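Local coordinates for purine nucleosidase, (IunH-1) (Sulfolobus solfataricus, PDB 3T8J), which belongs to the nucleoside hydrolase family, has an open alpha/beta fold, holds a sodium ion and assembles as four chains, at residues Gly149-Ile154 / Ile291-Asn296; Ile174-Gly179 / Val259-Thr264; Asp275-Asp278 / Ser284-Pro287. All coordinates share one frame; numbering follows the deposited sequence. Where two conformers were deposited one is given.

Contact 1. Residues Gly149-Ile154 / Ile291-Asn296; sequences GAVFGI and IVYEIN
Ile291 opens the contact from strand 289-295: its CG2 methyl lies 4.3 Å from CG1 of Val151, an apolar touch at the edge of contact range; both residues start out toward the other segment. Two residues on, Tyr293 carries most of the remaining contact. With CG beside the backbone N (chi1 -80°), its ring reaches toward the 149-154 loop, and the CE2 corner meets both loop side chains. Val151 CG2 comes obliquely to within 3.7 Å of Tyr293 CE2. Phe152 CZ approaches Tyr293 CE2 at 3.8 Å, near the tyrosine plane; the ring planes stand at 68° with centroids 6.0 Å apart, an oblique aromatic pair. The phenol end is tied to the loop through a water in the tyrosine plane; this water donates to Val151 O at 2.9 Å and lies 2.8 Å from Tyr293 OH in a hydrogen bond. Phe152 also packs on Phe152 of the second subunit. The loop is a type I turn from Ala150 to Gly153, whose Val151 and Phe152 amides bond to Asp188. The contact sets a turn after strand 141-147 against strand 289-295, which is parallel to 182-185 and antiparallel to 251-261, in the mixed central sheet of the nucleoside hydrolase fold.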
# COMPACT_ATOMS: atom_id res chain seq x y z
N GLY A 149 14.80 -7.86 -13.29
CA GLY A 149 14.05 -8.66 -12.36
C GLY A 149 14.85 -9.63 -11.52
O GLY A 149 16.05 -9.87 -11.75
N ALA A 150 14.15 -10.18 -10.54
CA ALA A 150 14.65 -11.24 -9.68
C ALA A 150 13.48 -12.19 -9.44
O ALA A 150 12.54 -11.89 -8.71
CB ALA A 150 15.23 -10.66 -8.37
N VAL A 151 13.52 -13.31 -10.13
CA VAL A 151 12.36 -14.21 -10.19
C VAL A 151 12.34 -15.20 -9.05
O VAL A 151 11.38 -15.97 -8.91
CB VAL A 151 12.24 -14.88 -11.56
CG1 VAL A 151 12.09 -13.80 -12.65
CG2 VAL A 151 13.46 -15.76 -11.84
N PHE A 152 13.39 -15.22 -8.22
CA PHE A 152 13.38 -15.95 -6.96
C PHE A 152 13.56 -14.97 -5.78
O PHE A 152 13.89 -15.36 -4.67
CB PHE A 152 14.50 -16.98 -6.97
CG PHE A 152 14.37 -18.00 -8.06
CD1 PHE A 152 13.40 -18.99 -7.99
CD2 PHE A 152 15.22 -17.99 -9.16
CE1 PHE A 152 13.27 -19.92 -9.01
CE2 PHE A 152 15.10 -18.92 -10.17
CZ PHE A 152 14.14 -19.87 -10.10
N GLY A 153 13.30 -13.69 -6.04
CA GLY A 153 13.46 -12.67 -5.01
C GLY A 153 14.87 -12.52 -4.45
O GLY A 153 15.00 -12.14 -3.29
N ILE A 154 15.91 -12.86 -5.22
CA ILE A 154 17.31 -12.67 -4.82
C ILE A 154 17.77 -11.43 -5.58
O ILE A 154 18.23 -11.52 -6.72
CB ILE A 154 18.21 -13.89 -5.14
CG1 ILE A 154 17.70 -15.15 -4.44
CG2 ILE A 154 19.66 -13.57 -4.76
CD1 ILE A 154 17.48 -15.03 -2.96
N ILE A 291 10.66 -15.90 -19.92
CA ILE A 291 11.74 -15.72 -18.94
C ILE A 291 12.82 -16.78 -19.17
O ILE A 291 12.53 -17.97 -19.31
CB ILE A 291 11.19 -15.82 -17.49
CG1 ILE A 291 10.02 -14.85 -17.30
CG2 ILE A 291 12.34 -15.65 -16.47
CD1 ILE A 291 9.40 -14.87 -15.85
N VAL A 292 14.09 -16.35 -19.20
CA VAL A 292 15.22 -17.26 -19.31
C VAL A 292 15.64 -17.72 -17.92
O VAL A 292 15.93 -16.89 -17.05
CB VAL A 292 16.41 -16.58 -20.03
CG1 VAL A 292 17.66 -17.47 -20.01
CG2 VAL A 292 16.00 -16.19 -21.47
N TYR A 293 15.66 -19.03 -17.70
CA TYR A 293 15.99 -19.61 -16.40
C TYR A 293 17.36 -20.28 -16.35
O TYR A 293 17.89 -20.49 -15.26
CB TYR A 293 14.89 -20.60 -15.95
CG TYR A 293 13.66 -19.92 -15.36
CD1 TYR A 293 12.55 -19.58 -16.14
CD2 TYR A 293 13.61 -19.60 -14.01
CE1 TYR A 293 11.42 -18.96 -15.56
CE2 TYR A 293 12.50 -18.98 -13.44
CZ TYR A 293 11.41 -18.64 -14.22
OH TYR A 293 10.32 -18.01 -13.61
N GLU A 294 17.93 -20.63 -17.51
CA GLU A 294 19.25 -21.27 -17.59
C GLU A 294 19.96 -20.88 -18.91
O GLU A 294 19.29 -20.59 -19.91
CB GLU A 294 19.14 -22.81 -17.53
CG GLU A 294 18.45 -23.39 -16.27
CD GLU A 294 18.32 -24.92 -16.31
OE1 GLU A 294 19.17 -25.60 -16.93
OE2 GLU A 294 17.35 -25.43 -15.71
N ILE A 295 21.30 -20.86 -18.87
CA ILE A 295 22.13 -20.63 -20.06
C ILE A 295 23.23 -21.70 -20.16
O ILE A 295 23.50 -22.44 -19.21
CB ILE A 295 22.79 -19.21 -20.11
CG1 ILE A 295 23.99 -19.10 -19.17
CG2 ILE A 295 21.76 -18.10 -19.78
CD1 ILE A 295 24.86 -17.91 -19.45
N ASN A 296 23.83 -21.78 -21.34
CA ASN A 296 25.04 -22.55 -21.60
C ASN A 296 26.24 -21.64 -21.37
O ASN A 296 26.54 -20.78 -22.21
CB ASN A 296 25.00 -23.10 -23.04
CG ASN A 296 26.17 -24.03 -23.34
OD1 ASN A 296 27.31 -23.79 -22.94
ND2 ASN A 296 25.88 -25.12 -24.06
O HOH W 1 10.09 -17.75 -10.83

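Contact 2. Residues Ile174-Gly179 / Val259-Thr264; sequences IVFNAG and VVIDNT
A chi1 of -84° swings the Phe176 ring off helix 169-177 toward strand 251-261, while Ile261 answers with chi1 -53° and chi2 -60°, a bent chain that carries its CD1 methyl over the ring. That methyl sits 4.1 Å above the plane of Phe176, displaced toward the rim, and its nearest ring atom is CD1 of Phe176. The side chains run at about a right angle, which presents the end of the isoleucine to the aromatic face. Val259 meets the other ortho carbon obliquely, its CB 4.2 Å from Phe176 CD2. Val259 and Ile261 alternate with Val260, which points away from the helix, so one face of the strand supplies both partners. No hydrogen bond joins the segments directly, but Asn288 bridges them, its ND2 donating to Phe176 O and its OD1 accepting from Val259 N. Phe176 also packs on Ile182 and Met184 of strand 182-185 and on Ala289. Beyond the strand, Asp262 OD1 accepts from Thr264 N at 2.9 Å and from Thr264 OG1 at 2.8 Å, the first bond closing an Asx turn. Phe176 is one of the residues through which helix 169-177 packs on the sheet, as in a layered alpha/beta fold.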
# COMPACT_ATOMS: atom_id res chain seq x y z
N ILE A 174 4.40 -0.12 -16.99
CA ILE A 174 3.87 0.31 -18.30
C ILE A 174 4.37 -0.61 -19.43
O ILE A 174 3.59 -1.07 -20.27
CB ILE A 174 4.26 1.79 -18.58
CG1 ILE A 174 3.47 2.70 -17.65
CG2 ILE A 174 4.00 2.17 -20.06
CD1 ILE A 174 4.11 4.13 -17.56
N VAL A 175 5.64 -0.94 -19.44
CA VAL A 175 6.24 -1.75 -20.50
C VAL A 175 5.67 -3.18 -20.48
O VAL A 175 5.34 -3.73 -21.53
CB VAL A 175 7.78 -1.71 -20.40
CG1 VAL A 175 8.43 -2.82 -21.21
CG2 VAL A 175 8.25 -0.33 -20.86
N PHE A 176 5.56 -3.75 -19.27
CA PHE A 176 5.09 -5.13 -19.13
C PHE A 176 3.60 -5.26 -19.39
O PHE A 176 3.15 -6.39 -19.63
CB PHE A 176 5.53 -5.74 -17.78
CG PHE A 176 6.91 -6.31 -17.81
CD1 PHE A 176 8.01 -5.47 -17.73
CD2 PHE A 176 7.13 -7.66 -17.89
CE1 PHE A 176 9.31 -5.97 -17.75
CE2 PHE A 176 8.41 -8.16 -17.94
CZ PHE A 176 9.51 -7.31 -17.84
N ASN A 177 2.84 -4.16 -19.34
CA ASN A 177 1.39 -4.17 -19.58
C ASN A 177 1.03 -3.78 -21.03
O ASN A 177 -0.12 -3.97 -21.45
CB ASN A 177 0.71 -3.22 -18.59
CG ASN A 177 -0.80 -3.24 -18.68
OD1 ASN A 177 -1.43 -4.26 -18.41
ND2 ASN A 177 -1.38 -2.11 -19.05
N ALA A 178 1.99 -3.27 -21.79
CA ALA A 178 1.72 -2.66 -23.11
C ALA A 178 1.38 -3.66 -24.22
O ALA A 178 0.67 -3.31 -25.17
CB ALA A 178 2.90 -1.80 -23.56
N GLY A 179 1.95 -4.86 -24.14
CA GLY A 179 1.80 -5.91 -25.18
C GLY A 179 3.01 -6.16 -26.07
O GLY A 179 2.89 -6.76 -27.12
N VAL A 259 4.09 -11.90 -15.36
CA VAL A 259 4.95 -11.09 -14.45
C VAL A 259 4.20 -9.83 -14.03
O VAL A 259 3.71 -9.08 -14.89
CB VAL A 259 6.23 -10.68 -15.15
CG1 VAL A 259 7.11 -9.83 -14.17
CG2 VAL A 259 7.02 -11.90 -15.66
N VAL A 260 4.11 -9.60 -12.71
CA VAL A 260 3.54 -8.39 -12.15
C VAL A 260 4.70 -7.56 -11.57
O VAL A 260 5.56 -8.16 -10.92
CB VAL A 260 2.55 -8.68 -11.05
CG1 VAL A 260 2.03 -7.38 -10.42
CG2 VAL A 260 1.33 -9.45 -11.64
N ILE A 261 4.71 -6.26 -11.88
CA ILE A 261 5.74 -5.35 -11.32
C ILE A 261 5.15 -4.66 -10.10
O ILE A 261 4.09 -4.03 -10.17
CB ILE A 261 6.12 -4.29 -12.34
CG1 ILE A 261 6.53 -4.89 -13.68
CG2 ILE A 261 7.22 -3.37 -11.75
CD1 ILE A 261 7.75 -5.83 -13.61
N ASP A 262 5.86 -4.73 -8.98
CA ASP A 262 5.48 -3.96 -7.78
C ASP A 262 5.97 -2.50 -7.94
O ASP A 262 7.19 -2.27 -8.03
CB ASP A 262 6.06 -4.59 -6.52
CG ASP A 262 5.65 -3.85 -5.25
OD1 ASP A 262 5.79 -2.60 -5.18
OD2 ASP A 262 5.20 -4.52 -4.29
N ASN A 263 5.04 -1.57 -8.13
CA ASN A 263 5.36 -0.15 -8.30
C ASN A 263 4.93 0.69 -7.10
O ASN A 263 4.63 1.88 -7.23
CB ASN A 263 4.79 0.41 -9.61
CG ASN A 263 3.28 0.52 -9.60
OD1 ASN A 263 2.58 -0.33 -9.00
ND2 ASN A 263 2.74 1.55 -10.27
N THR A 264 4.89 0.06 -5.93
CA THR A 264 4.66 0.79 -4.70
C THR A 264 5.96 1.44 -4.22
O THR A 264 7.03 1.17 -4.74
CB THR A 264 4.13 -0.13 -3.55
OG1 THR A 264 5.20 -0.96 -3.05
CG2 THR A 264 2.93 -0.97 -4.02

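Contact 3. Residues Asp275-Asp278 / Ser284-Pro287; sequences DRFD and SDKP
Phe277 lays its ring edge against the backbone of Ser284, whose carbonyl O lies in the ring plane 3.2 Å from CE1 of Phe277. The backbone of Phe277 is left-handed, and its chi1 of -38° is turned well in from the usual staggered value; together these fold the ring back until Asp275 O stands 3.8 Å above its centre. The far end of the ring reaches the proline, with Phe277 CZ 4.2 Å from Pro287 CD. Asp285 runs antiparallel alongside the ring, OD1 4.0 Å from Phe277 CD1, its carboxylate plane 27° from the ring plane. Both arms of this connection from edge strand 272-275 to strand 289-295, which flank 251-261 in the sheet, carry a side-chain-closed turn. On one, Asp275 CG is anti to the backbone N (chi1 -170°), and OD1 accepts from Phe277 N at 2.9 Å, an Asx turn in which the amide comes to OD1 from the anti side, tilted out of the carboxylate plane. On the other, Ser284 OG accepts from Lys286 N at 3.2 Å, an ST turn. Asp275 OD2 is held by Ser282 OG and Trp283 N. Arg276 turns to Asp278 instead, NE donating to OD2 at 2.9 Å within a salt bridge, while its NH1 bonds Pro159 O of the second subunit.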
# COMPACT_ATOMS: atom_id res chain seq x y z
N ASP A 275 3.77 -15.45 -11.78
CA ASP A 275 2.77 -16.51 -11.73
C ASP A 275 3.21 -17.60 -12.70
O ASP A 275 3.34 -17.35 -13.91
CB ASP A 275 1.40 -15.92 -12.08
CG ASP A 275 0.24 -16.88 -11.83
OD1 ASP A 275 0.48 -18.08 -11.62
OD2 ASP A 275 -0.91 -16.38 -11.75
N ARG A 276 3.42 -18.80 -12.16
CA ARG A 276 3.86 -19.98 -12.91
C ARG A 276 2.67 -20.89 -13.26
O ARG A 276 2.85 -21.97 -13.85
CB ARG A 276 4.88 -20.79 -12.08
CG ARG A 276 6.00 -19.97 -11.40
CD ARG A 276 6.81 -20.84 -10.42
NE ARG A 276 5.96 -21.32 -9.34
CZ ARG A 276 5.59 -20.61 -8.28
NH1 ARG A 276 6.07 -19.39 -8.08
NH2 ARG A 276 4.74 -21.17 -7.41
N PHE A 277 1.45 -20.47 -12.87
CA PHE A 277 0.20 -21.22 -13.10
C PHE A 277 0.16 -22.56 -12.34
O PHE A 277 -0.56 -23.49 -12.74
CB PHE A 277 -0.04 -21.43 -14.62
CG PHE A 277 0.37 -20.23 -15.48
CD1 PHE A 277 -0.21 -18.98 -15.28
CD2 PHE A 277 1.34 -20.35 -16.46
CE1 PHE A 277 0.13 -17.89 -16.06
CE2 PHE A 277 1.69 -19.25 -17.24
CZ PHE A 277 1.08 -18.02 -17.04
N ASP A 278 0.91 -22.66 -11.24
CA ASP A 278 1.03 -23.88 -10.44
C ASP A 278 0.63 -23.69 -8.97
O ASP A 278 0.91 -24.54 -8.12
CB ASP A 278 2.47 -24.43 -10.49
CG ASP A 278 3.48 -23.54 -9.80
OD1 ASP A 278 3.09 -22.51 -9.19
OD2 ASP A 278 4.68 -23.89 -9.84
N SER A 284 -3.45 -14.30 -13.26
CA SER A 284 -3.86 -14.31 -14.66
C SER A 284 -3.37 -15.59 -15.30
O SER A 284 -2.34 -16.13 -14.90
CB SER A 284 -3.30 -13.12 -15.44
OG SER A 284 -3.81 -13.03 -16.77
N ASP A 285 -4.07 -16.06 -16.33
CA ASP A 285 -3.56 -17.16 -17.14
C ASP A 285 -2.93 -16.72 -18.45
O ASP A 285 -2.64 -17.55 -19.30
CB ASP A 285 -4.68 -18.17 -17.40
CG ASP A 285 -4.90 -19.06 -16.21
OD1 ASP A 285 -4.03 -19.94 -15.97
OD2 ASP A 285 -5.92 -18.87 -15.51
N LYS A 286 -2.70 -15.42 -18.60
CA LYS A 286 -2.17 -14.87 -19.82
C LYS A 286 -0.71 -14.46 -19.63
O LYS A 286 -0.45 -13.46 -18.98
CB LYS A 286 -2.99 -13.64 -20.22
CG LYS A 286 -4.47 -13.92 -20.42
CD LYS A 286 -5.22 -12.59 -20.48
CE LYS A 286 -6.70 -12.83 -20.72
NZ LYS A 286 -7.44 -11.53 -20.69
N PRO A 287 0.22 -15.25 -20.16
CA PRO A 287 1.62 -14.81 -20.00
C PRO A 287 1.91 -13.49 -20.70
O PRO A 287 1.34 -13.17 -21.74
CB PRO A 287 2.42 -15.92 -20.66
CG PRO A 287 1.47 -16.66 -21.52
CD PRO A 287 0.13 -16.54 -20.87

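From the N terminus, the 149-154 loop comes first, directly after strand 141-147, and contact 1 closes only when the chain returns at strand 289-295. Contacts 2 and 3 are nested inside that long loop. Contact 2 opens on helix 169-177 and closes at the end of strand 251-261; contact 3 follows in series and closes a short loop between strands 272-275 and 289-295, so none of the three cross. Strands 251-261 and 289-295 are sheet neighbours, and contacts 1 and 2 touch there through Ile291 CD1 and Val259 CG2, 3.8 Å apart. Contact 3 adjoins contact 1 in sequence alone. All three reach the second subunit.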